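Local coordinates for protein uroporphyrinogen III synthase (Thermus thermophilus, PDB 1WCW) that probably catalyses the cyclisation of the linear tetrapyrrole hydroxymethylbilane to uroporphyrinogen III, with inversion of the last pyrrole ring, in porphyrin biosynthesis, at residues A[38-44]-A[162-168]; A[66-72]-A[101-107]; A[195-200]-A[228-234]. All coordinates share one frame. Residues are numbered along the deposited sequence.

Interaction 1 of 3, residues A[38-44]-A[162-168]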
loop_
_atom_site.group_PDB
_atom_site.type_symbol
_atom_site.label_atom_id
_atom_site.label_comp_id
_atom_site.label_asym_id
_atom_site.label_seq_id
_atom_site.Cartn_x
_atom_site.Cartn_y
_atom_site.Cartn_z
ATOM N N VAL A 38 -6.546 -3.652 -9.938
ATOM C CA VAL A 38 -7.057 -4.667 -9.048
ATOM C C VAL A 38 -7.662 -4.029 -7.801
ATOM O O VAL A 38 -8.128 -4.794 -6.903
ATOM C CB VAL A 38 -5.972 -5.681 -8.620
ATOM C CG1 VAL A 38 -5.421 -6.443 -9.834
ATOM C CG2 VAL A 38 -4.831 -5.022 -7.874
ATOM N N GLN A 39 -7.691 -2.711 -7.702
ATOM C CA GLN A 39 -8.228 -2.071 -6.517
ATOM C C GLN A 39 -9.136 -0.935 -6.886
ATOM O O GLN A 39 -9.103 -0.380 -8.011
ATOM C CB GLN A 39 -7.129 -1.538 -5.598
ATOM C CG GLN A 39 -6.635 -0.159 -5.930
ATOM C CD GLN A 39 -5.209 0.034 -5.400
ATOM O OE1 GLN A 39 -4.254 -0.324 -6.063
ATOM N NE2 GLN A 39 -5.073 0.611 -4.212
ATOM N N ALA A 40 -9.938 -0.574 -5.910
ATOM C CA ALA A 40 -10.825 0.541 -5.978
ATOM C C ALA A 40 -10.496 1.333 -4.683
ATOM O O ALA A 40 -9.968 0.764 -3.706
ATOM C CB ALA A 40 -12.193 0.043 -5.953
ATOM N N THR A 41 -10.718 2.629 -4.663
ATOM C CA THR A 41 -10.415 3.373 -3.458
ATOM C C THR A 41 -11.596 4.308 -3.193
ATOM O O THR A 41 -12.158 4.894 -4.130
ATOM C CB THR A 41 -9.091 4.156 -3.647
ATOM O OG1 THR A 41 -8.023 3.239 -4.013
ATOM C CG2 THR A 41 -8.734 4.860 -2.364
ATOM N N GLU A 42 -12.045 4.416 -1.940
ATOM C CA GLU A 42 -13.150 5.317 -1.670
ATOM C C GLU A 42 -12.929 6.001 -0.359
ATOM O O GLU A 42 -12.458 5.406 0.643
ATOM C CB GLU A 42 -14.479 4.578 -1.627
ATOM C CG GLU A 42 -14.550 3.500 -0.574
ATOM C CD GLU A 42 -15.914 2.863 -0.420
ATOM O OE1 GLU A 42 -16.113 2.167 0.602
ATOM O OE2 GLU A 42 -16.774 3.055 -1.316
ATOM N N LYS A 43 -13.192 7.297 -0.365
ATOM C CA LYS A 43 -13.051 8.053 0.868
ATOM C C LYS A 43 -14.229 7.736 1.730
ATOM O O LYS A 43 -15.349 7.550 1.266
ATOM C CB LYS A 43 -13.049 9.569 0.622
ATOM C CG LYS A 43 -11.909 10.103 -0.202
ATOM C CD LYS A 43 -10.532 9.876 0.445
ATOM C CE LYS A 43 -9.423 10.578 -0.348
ATOM N NZ LYS A 43 -8.096 10.234 0.216
ATOM N N VAL A 44 -14.003 7.638 3.022
ATOM C CA VAL A 44 -15.071 7.401 3.966
ATOM C C VAL A 44 -15.642 8.818 4.375
ATOM O O VAL A 44 -14.881 9.713 4.751
ATOM C CB VAL A 44 -14.543 6.687 5.224
ATOM C CG1 VAL A 44 -15.624 6.580 6.210
ATOM C CG2 VAL A 44 -14.036 5.212 4.864
ATOM N N PRO A 162 -9.944 6.683 7.417
ATOM C CA PRO A 162 -10.497 7.820 6.638
ATOM C C PRO A 162 -10.801 7.493 5.177
ATOM O O PRO A 162 -11.485 8.259 4.444
ATOM C CB PRO A 162 -9.416 8.893 6.781
ATOM C CG PRO A 162 -8.125 8.107 7.044
ATOM C CD PRO A 162 -8.519 6.874 7.813
ATOM N N TYR A 163 -10.260 6.378 4.729
ATOM C CA TYR A 163 -10.518 5.934 3.355
ATOM C C TYR A 163 -10.280 4.450 3.312
ATOM O O TYR A 163 -9.697 3.850 4.240
ATOM C CB TYR A 163 -9.647 6.665 2.340
ATOM C CG TYR A 163 -8.167 6.303 2.368
ATOM C CD1 TYR A 163 -7.312 6.852 3.302
ATOM C CD2 TYR A 163 -7.648 5.382 1.505
ATOM C CE1 TYR A 163 -5.954 6.506 3.390
ATOM C CE2 TYR A 163 -6.305 5.014 1.559
ATOM C CZ TYR A 163 -5.464 5.583 2.491
ATOM O OH TYR A 163 -4.128 5.238 2.559
ATOM N N ARG A 164 -10.724 3.826 2.231
ATOM C CA ARG A 164 -10.584 2.393 2.097
ATOM C C ARG A 164 -10.108 1.988 0.728
ATOM O O ARG A 164 -10.647 2.418 -0.281
ATOM C CB ARG A 164 -11.923 1.672 2.271
ATOM C CG ARG A 164 -12.618 1.716 3.605
ATOM C CD ARG A 164 -13.987 1.028 3.429
ATOM N NE ARG A 164 -14.252 0.072 4.486
ATOM C CZ ARG A 164 -15.402 -0.566 4.605
ATOM N NH1 ARG A 164 -15.583 -1.428 5.597
ATOM N NH2 ARG A 164 -16.363 -0.335 3.710
ATOM N N HIS A 165 -9.115 1.129 0.683
ATOM C CA HIS A 165 -8.721 0.465 -0.573
ATOM C C HIS A 165 -9.495 -0.826 -0.489
ATOM O O HIS A 165 -9.500 -1.510 0.557
ATOM C CB HIS A 165 -7.211 0.124 -0.601
ATOM C CG HIS A 165 -6.384 1.283 -0.902
ATOM N ND1 HIS A 165 -5.238 1.632 -0.227
ATOM C CD2 HIS A 165 -6.556 2.237 -1.845
ATOM C CE1 HIS A 165 -4.742 2.742 -0.733
ATOM N NE2 HIS A 165 -5.527 3.134 -1.719
ATOM N N LEU A 166 -10.175 -1.169 -1.569
ATOM C CA LEU A 166 -10.899 -2.420 -1.654
ATOM C C LEU A 166 -10.513 -3.115 -2.900
ATOM O O LEU A 166 -10.046 -2.497 -3.839
ATOM C CB LEU A 166 -12.365 -2.133 -1.859
ATOM C CG LEU A 166 -13.038 -1.274 -0.787
ATOM C CD1 LEU A 166 -14.387 -0.730 -1.271
ATOM C CD2 LEU A 166 -13.192 -2.122 0.414
ATOM N N PRO A 167 -10.675 -4.411 -2.953
ATOM C CA PRO A 167 -10.346 -5.117 -4.206
ATOM C C PRO A 167 -11.365 -4.763 -5.280
ATOM O O PRO A 167 -12.502 -4.288 -4.977
ATOM C CB PRO A 167 -10.472 -6.592 -3.820
ATOM C CG PRO A 167 -11.520 -6.579 -2.671
ATOM C CD PRO A 167 -11.208 -5.295 -1.901
ATOM N N ASP A 168 -10.976 -4.868 -6.542
ATOM C CA ASP A 168 -11.949 -4.708 -7.663
ATOM C C ASP A 168 -12.095 -6.199 -8.075
ATOM O O ASP A 168 -11.326 -6.720 -8.923
ATOM C CB ASP A 168 -11.309 -3.883 -8.785
ATOM C CG ASP A 168 -12.227 -3.675 -9.927
ATOM O OD1 ASP A 168 -13.076 -4.540 -10.142
ATOM O OD2 ASP A 168 -12.077 -2.641 -10.607
HETATM O O HOH W 1 -10.726 -0.183 -10.108
HETATM O O HOH W 2 -12.442 10.668 5.220
#
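Backbone hydrogen bonds carry most of this contact, a two-stranded antiparallel ladder that bridges the two domains of the uroporphyrinogen III synthase fold. A40 and L166 form one hydrogen-bonded pair (A40 N to L166 O 2.8 Å, L166 N to A40 O 2.9 Å), E42 and R164 the next (E42 N to R164 O 2.9 Å, R164 N to E42 O 2.8 Å). D168 N to V38 O (2.9 Å) and V44 N to P162 O (3.0 Å) extend the ladder at its two ends. Water 1 joins Q39 O to D168 OD2, and water 2 joins V44 O to P162 O. Among side chains, E42 OE1 and R164 NH2 make a long salt bridge (4.0 Å) on the face shared with A40 and L166. T41, H165, K43 and Y163 occupy the other face, where K43 CD packs on Y163 CB (3.8 Å). Beyond the ladder, K43 pairs with D73 of helix 68-80 and Y163 OH bonds T67, while Q39 reaches Q194 of helix 192-201 and D168 caps helix 169-181.

Interaction 2 of 3, residues A[66-72]-A[101-107]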
loop_
_atom_site.group_PDB
_atom_site.type_symbol
_atom_site.label_atom_id
_atom_site.label_comp_id
_atom_site.label_asym_id
_atom_site.label_seq_id
_atom_site.Cartn_x
_atom_site.Cartn_y
_atom_site.Cartn_z
ATOM N N THR A 66 -0.080 4.828 9.072
ATOM C CA THR A 66 0.352 3.866 8.097
ATOM C C THR A 66 0.518 4.458 6.738
ATOM O O THR A 66 1.383 3.954 5.982
ATOM C CB THR A 66 -0.611 2.666 8.012
ATOM O OG1 THR A 66 -1.951 3.116 7.695
ATOM C CG2 THR A 66 -0.643 1.882 9.325
ATOM N N THR A 67 -0.205 5.515 6.369
ATOM C CA THR A 67 -0.057 6.101 5.061
ATOM C C THR A 67 -0.072 7.626 5.102
ATOM O O THR A 67 -0.648 8.268 6.034
ATOM C CB THR A 67 -1.143 5.634 4.090
ATOM O OG1 THR A 67 -2.435 6.114 4.522
ATOM C CG2 THR A 67 -1.207 4.112 4.021
ATOM N N GLY A 68 0.570 8.250 4.099
ATOM C CA GLY A 68 0.591 9.705 4.028
ATOM C C GLY A 68 -0.787 10.221 3.740
ATOM O O GLY A 68 -1.200 11.227 4.345
ATOM N N VAL A 69 -1.476 9.580 2.805
ATOM C CA VAL A 69 -2.846 9.940 2.458
ATOM C C VAL A 69 -3.720 9.901 3.712
ATOM O O VAL A 69 -4.541 10.794 3.945
ATOM C CB VAL A 69 -3.443 8.981 1.390
ATOM C CG1 VAL A 69 -4.923 9.282 1.160
ATOM C CG2 VAL A 69 -2.669 9.175 0.097
ATOM N N GLY A 70 -3.548 8.877 4.526
ATOM C CA GLY A 70 -4.351 8.752 5.726
ATOM C C GLY A 70 -4.108 9.842 6.744
ATOM O O GLY A 70 -5.080 10.326 7.374
ATOM N N VAL A 71 -2.872 10.231 6.931
ATOM C CA VAL A 71 -2.555 11.316 7.839
ATOM C C VAL A 71 -3.265 12.593 7.332
ATOM O O VAL A 71 -3.943 13.309 8.106
ATOM C CB VAL A 71 -1.042 11.517 7.889
ATOM C CG1 VAL A 71 -0.711 12.868 8.586
ATOM C CG2 VAL A 71 -0.374 10.334 8.605
ATOM N N ARG A 72 -3.136 12.908 6.045
ATOM C CA ARG A 72 -3.728 14.122 5.517
ATOM C C ARG A 72 -5.236 14.075 5.636
ATOM O O ARG A 72 -5.861 15.078 6.083
ATOM C CB ARG A 72 -3.308 14.322 4.078
ATOM C CG ARG A 72 -1.824 14.579 3.979
ATOM C CD ARG A 72 -1.337 14.991 2.532
ATOM N NE ARG A 72 0.123 14.982 2.552
ATOM C CZ ARG A 72 0.874 13.931 2.216
ATOM N NH1 ARG A 72 2.212 14.007 2.300
ATOM N NH2 ARG A 72 0.299 12.857 1.720
ATOM N N ALA A 101 4.163 8.027 5.322
ATOM C CA ALA A 101 3.431 8.513 6.497
ATOM C C ALA A 101 4.300 9.480 7.262
ATOM O O ALA A 101 3.822 10.460 7.808
ATOM C CB ALA A 101 3.034 7.374 7.430
ATOM N N ALA A 102 5.610 9.184 7.310
ATOM C CA ALA A 102 6.510 10.062 8.020
ATOM C C ALA A 102 6.539 11.463 7.396
ATOM O O ALA A 102 6.531 12.445 8.113
ATOM C CB ALA A 102 7.903 9.487 8.092
ATOM N N ARG A 103 6.547 11.536 6.072
ATOM C CA ARG A 103 6.620 12.836 5.448
ATOM C C ARG A 103 5.344 13.634 5.708
ATOM O O ARG A 103 5.402 14.854 5.959
ATOM C CB ARG A 103 6.804 12.630 3.968
ATOM C CG ARG A 103 8.114 12.007 3.543
ATOM C CD ARG A 103 8.033 11.474 2.088
ATOM N NE ARG A 103 9.193 10.624 1.812
ATOM C CZ ARG A 103 9.328 9.792 0.786
ATOM N NH1 ARG A 103 8.354 9.672 -0.118
ATOM N NH2 ARG A 103 10.455 9.085 0.672
ATOM N N ALA A 104 4.171 12.971 5.649
ATOM C CA ALA A 104 2.936 13.690 5.909
ATOM C C ALA A 104 2.924 14.218 7.332
ATOM O O ALA A 104 2.479 15.310 7.570
ATOM C CB ALA A 104 1.747 12.814 5.653
ATOM N N LEU A 105 3.387 13.446 8.311
ATOM C CA LEU A 105 3.444 13.952 9.680
ATOM C C LEU A 105 4.421 15.147 9.794
ATOM O O LEU A 105 4.070 16.142 10.428
ATOM C CB LEU A 105 3.877 12.802 10.620
ATOM C CG LEU A 105 2.736 11.782 10.936
ATOM C CD1 LEU A 105 3.351 10.562 11.662
ATOM C CD2 LEU A 105 1.661 12.423 11.837
ATOM N N LYS A 106 5.588 15.034 9.164
ATOM C CA LYS A 106 6.572 16.135 9.211
ATOM C C LYS A 106 5.971 17.402 8.595
ATOM O O LYS A 106 6.110 18.485 9.148
ATOM C CB LYS A 106 7.816 15.723 8.448
ATOM C CG LYS A 106 8.646 14.724 9.170
ATOM C CD LYS A 106 9.702 15.394 10.004
ATOM C CE LYS A 106 10.655 14.351 10.598
ATOM N NZ LYS A 106 11.882 14.940 11.278
ATOM N N GLU A 107 5.289 17.274 7.462
ATOM C CA GLU A 107 4.663 18.428 6.797
ATOM C C GLU A 107 3.575 19.059 7.664
ATOM O O GLU A 107 3.277 20.236 7.540
ATOM C CB GLU A 107 4.137 18.025 5.434
ATOM C CG GLU A 107 5.269 17.782 4.407
ATOM C CD GLU A 107 4.787 17.181 3.059
ATOM O OE1 GLU A 107 5.642 17.023 2.135
ATOM O OE2 GLU A 107 3.573 16.860 2.910
HETATM O O HOH W 3 4.167 5.006 5.166
#
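Helices 68-72 and 101-107 run side by side, their axes 7.9 Å apart at closest and inclined by 30°, as neighbouring helices on one side of the parallel part of a mixed α/β sheet. Both follow strands of that sheet, 62-65 and 93-96. The close spacing rests on small residues: G68 CA lies 3.9 Å from A101 CA, and A104 CB sits 3.6 Å from G68 O. T67 is the N-cap of its helix, with OG1 accepting from G70 N at 3.0 Å; the same hydroxyl bonds Y163 and Q137. Just before it, water 3 links T66 O to A101 N, tying the turn before helix 68-80 to the backbone of helix 99-107. V71 points into the interface, its CB 3.8 Å from A104 CB and its CG1 4.0 Å from L105 CD2, over A65 of strand 62-65. At the outer edge R72 lays one guanidinium face over A104 CB, and its NH1 donates to E107 OE2 in a salt bridge of 3.2 Å.

Interaction 3 of 3, residues A[195-200]-A[228-234]; sequences VEFLFE and ALREWGV
A tryptophan in the turn that ends helix 223-231 packs against a phenylalanine of helix 192-201, joining the two helices in the domain that holds the chain termini. Residues 195-200 are regular α-helix, with F199 N bonded to V195 O (3.1 Å) and E200 N to E196 O (2.8 Å). Helix 223-231 runs through A228 and finishes in a Schellman motif: V234 N bonds L229 O (2.9 Å), G233 N bonds R230 O (2.9 Å), and G233 is the C-prime residue at phi/psi 86/18°. In register, V195 CA lies 6.3 Å from L229 CA and F199 CA 7.6 Å from W232 CA. This is helix-helix packing within an α/β domain, and V195 and L229 both also rest on F189 of strand 186-189. V195 (chi1 t) puts CB 3.9 Å from A228 CB and CG2 3.7 Å from L229 CG. F199 (chi1 -88°, chi2 92°) and W232 (chi1 -76°, chi2 95°) form an offset stack, the phenyl and five-membered ring centroids 4.6 Å apart and the planes at 16°. F199 CB sits 3.4 Å above the centroid of the W232 six-membered ring, and W232 CB 3.8 Å from that of the F199 ring, both CH-pi contacts. F199 CZ meets V234 CG2 at 3.8 Å. E196 (m, m) accepts from W232 NE1 at OE2 (2.8 Å), while water 4 donates to E196 OE1 (2.6 Å) and A228 O (2.9 Å).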
loop_
_atom_site.group_PDB
_atom_site.type_symbol
_atom_site.label_atom_id
_atom_site.label_comp_id
_atom_site.label_asym_id
_atom_site.label_seq_id
_atom_site.Cartn_x
_atom_site.Cartn_y
_atom_site.Cartn_z
ATOM N N VAL A 195 -0.703 -6.847 -4.903
ATOM C CA VAL A 195 -0.324 -8.261 -4.907
ATOM C C VAL A 195 -1.318 -8.986 -4.026
ATOM O O VAL A 195 -1.804 -10.046 -4.429
ATOM C CB VAL A 195 1.111 -8.426 -4.299
ATOM C CG1 VAL A 195 1.471 -9.919 -4.263
ATOM C CG2 VAL A 195 2.139 -7.681 -5.147
ATOM N N GLU A 196 -1.636 -8.458 -2.837
ATOM C CA GLU A 196 -2.520 -9.138 -1.913
ATOM C C GLU A 196 -3.894 -9.255 -2.504
ATOM O O GLU A 196 -4.500 -10.350 -2.473
ATOM C CB GLU A 196 -2.587 -8.371 -0.576
ATOM C CG GLU A 196 -1.258 -8.115 0.156
ATOM C CD GLU A 196 -0.487 -9.352 0.567
ATOM O OE1 GLU A 196 0.717 -9.183 0.920
ATOM O OE2 GLU A 196 -1.012 -10.484 0.552
ATOM N N PHE A 197 -4.418 -8.213 -3.158
ATOM C CA PHE A 197 -5.757 -8.309 -3.736
ATOM C C PHE A 197 -5.809 -9.306 -4.862
ATOM O O PHE A 197 -6.788 -10.060 -4.987
ATOM C CB PHE A 197 -6.219 -6.941 -4.259
ATOM C CG PHE A 197 -6.626 -5.941 -3.178
ATOM C CD1 PHE A 197 -6.628 -4.583 -3.481
ATOM C CD2 PHE A 197 -7.033 -6.295 -1.948
ATOM C CE1 PHE A 197 -7.057 -3.614 -2.536
ATOM C CE2 PHE A 197 -7.475 -5.277 -1.019
ATOM C CZ PHE A 197 -7.479 -3.971 -1.349
ATOM N N LEU A 198 -4.787 -9.325 -5.750
ATOM C CA LEU A 198 -4.805 -10.311 -6.826
ATOM C C LEU A 198 -4.816 -11.716 -6.293
ATOM O O LEU A 198 -5.658 -12.537 -6.739
ATOM C CB LEU A 198 -3.570 -10.035 -7.698
ATOM C CG LEU A 198 -3.409 -11.045 -8.819
ATOM C CD1 LEU A 198 -4.605 -11.034 -9.802
ATOM C CD2 LEU A 198 -2.150 -10.719 -9.619
ATOM N N PHE A 199 -3.913 -12.055 -5.383
ATOM C CA PHE A 199 -3.890 -13.432 -4.896
ATOM C C PHE A 199 -5.056 -13.739 -4.020
ATOM O O PHE A 199 -5.522 -14.923 -4.103
ATOM C CB PHE A 199 -2.575 -13.701 -4.144
ATOM C CG PHE A 199 -1.468 -14.159 -5.048
ATOM C CD1 PHE A 199 -0.587 -13.292 -5.628
ATOM C CD2 PHE A 199 -1.401 -15.510 -5.394
ATOM C CE1 PHE A 199 0.371 -13.753 -6.546
ATOM C CE2 PHE A 199 -0.452 -15.978 -6.320
ATOM C CZ PHE A 199 0.414 -15.117 -6.868
ATOM N N GLU A 200 -5.605 -12.806 -3.259
ATOM C CA GLU A 200 -6.775 -13.136 -2.406
ATOM C C GLU A 200 -8.000 -13.270 -3.267
ATOM O O GLU A 200 -8.958 -13.967 -2.806
ATOM C CB GLU A 200 -7.016 -12.087 -1.314
ATOM C CG GLU A 200 -5.916 -12.035 -0.245
ATOM C CD GLU A 200 -6.106 -10.930 0.755
ATOM O OE1 GLU A 200 -7.167 -10.286 0.700
ATOM O OE2 GLU A 200 -5.230 -10.650 1.567
ATOM N N ALA A 228 5.829 -8.848 -0.868
ATOM C CA ALA A 228 4.505 -9.377 -0.914
ATOM C C ALA A 228 4.417 -10.501 -1.963
ATOM O O ALA A 228 3.752 -11.527 -1.711
ATOM C CB ALA A 228 3.500 -8.278 -1.213
ATOM N N LEU A 229 5.018 -10.304 -3.119
ATOM C CA LEU A 229 5.048 -11.381 -4.100
ATOM C C LEU A 229 5.725 -12.604 -3.556
ATOM O O LEU A 229 5.263 -13.763 -3.726
ATOM C CB LEU A 229 5.759 -10.866 -5.362
ATOM C CG LEU A 229 4.853 -9.985 -6.240
ATOM C CD1 LEU A 229 5.690 -9.196 -7.215
ATOM C CD2 LEU A 229 3.831 -10.838 -7.044
ATOM N N ARG A 230 6.874 -12.386 -2.900
ATOM C CA ARG A 230 7.638 -13.536 -2.383
ATOM C C ARG A 230 6.841 -14.305 -1.338
ATOM O O ARG A 230 6.935 -15.543 -1.299
ATOM C CB ARG A 230 8.991 -13.068 -1.792
ATOM C CG ARG A 230 9.973 -12.556 -2.867
ATOM C CD ARG A 230 11.121 -11.716 -2.274
ATOM N NE ARG A 230 11.803 -12.249 -1.125
ATOM C CZ ARG A 230 13.035 -12.777 -1.149
ATOM N NH1 ARG A 230 13.606 -13.209 -0.027
ATOM N NH2 ARG A 230 13.675 -12.911 -2.293
ATOM N N GLU A 231 6.057 -13.643 -0.526
ATOM C CA GLU A 231 5.244 -14.331 0.499
ATOM C C GLU A 231 4.190 -15.206 -0.177
ATOM O O GLU A 231 3.713 -16.168 0.454
ATOM C CB GLU A 231 4.563 -13.314 1.400
ATOM C CG GLU A 231 5.489 -12.426 2.257
ATOM C CD GLU A 231 4.673 -11.352 2.986
ATOM O OE1 GLU A 231 3.665 -11.720 3.637
ATOM O OE2 GLU A 231 5.010 -10.138 2.900
ATOM N N TRP A 232 3.779 -14.910 -1.411
ATOM C CA TRP A 232 2.837 -15.763 -2.128
ATOM C C TRP A 232 3.570 -16.775 -2.988
ATOM O O TRP A 232 2.918 -17.446 -3.780
ATOM C CB TRP A 232 1.858 -14.939 -2.962
ATOM C CG TRP A 232 0.801 -14.296 -2.130
ATOM C CD1 TRP A 232 0.770 -12.991 -1.596
ATOM C CD2 TRP A 232 -0.441 -14.895 -1.712
ATOM N NE1 TRP A 232 -0.378 -12.780 -0.912
ATOM C CE2 TRP A 232 -1.146 -13.926 -0.952
ATOM C CE3 TRP A 232 -1.032 -16.158 -1.901
ATOM C CZ2 TRP A 232 -2.416 -14.148 -0.399
ATOM C CZ3 TRP A 232 -2.311 -16.385 -1.356
ATOM C CH2 TRP A 232 -2.985 -15.391 -0.605
ATOM N N GLY A 233 4.887 -16.880 -2.865
ATOM C CA GLY A 233 5.604 -17.872 -3.648
ATOM C C GLY A 233 6.000 -17.425 -5.037
ATOM O O GLY A 233 6.301 -18.256 -5.894
ATOM N N VAL A 234 6.009 -16.115 -5.314
ATOM C CA VAL A 234 6.425 -15.596 -6.600
ATOM C C VAL A 234 7.672 -14.765 -6.494
ATOM O O VAL A 234 7.758 -13.916 -5.586
ATOM C CB VAL A 234 5.302 -14.739 -7.210
ATOM C CG1 VAL A 234 5.820 -14.042 -8.497
ATOM C CG2 VAL A 234 4.081 -15.632 -7.496
HETATM O O HOH W 4 2.388 -11.237 0.880
#

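Overall arrangement
From the N terminus, the chain passes through strands 10-13 and 32-35 of the first domain and leaves along 38-44. It then builds the second domain and returns along 162-168, so interaction 1 closes a long loop with that domain inside it. Interaction 2 is nested there, joining helices 68-80 and 99-107, which both pack on strand 62-65. Interaction 3 follows in series once the chain is back in the first domain, pairing helices 192-201 and 223-231. The ladder touches both: Y163 and K43 meet T67 and V69 at one end, and F197 packs on Q39 and P167 at the other. Interactions 2 and 3 do not touch; their centres lie about 26 Å apart.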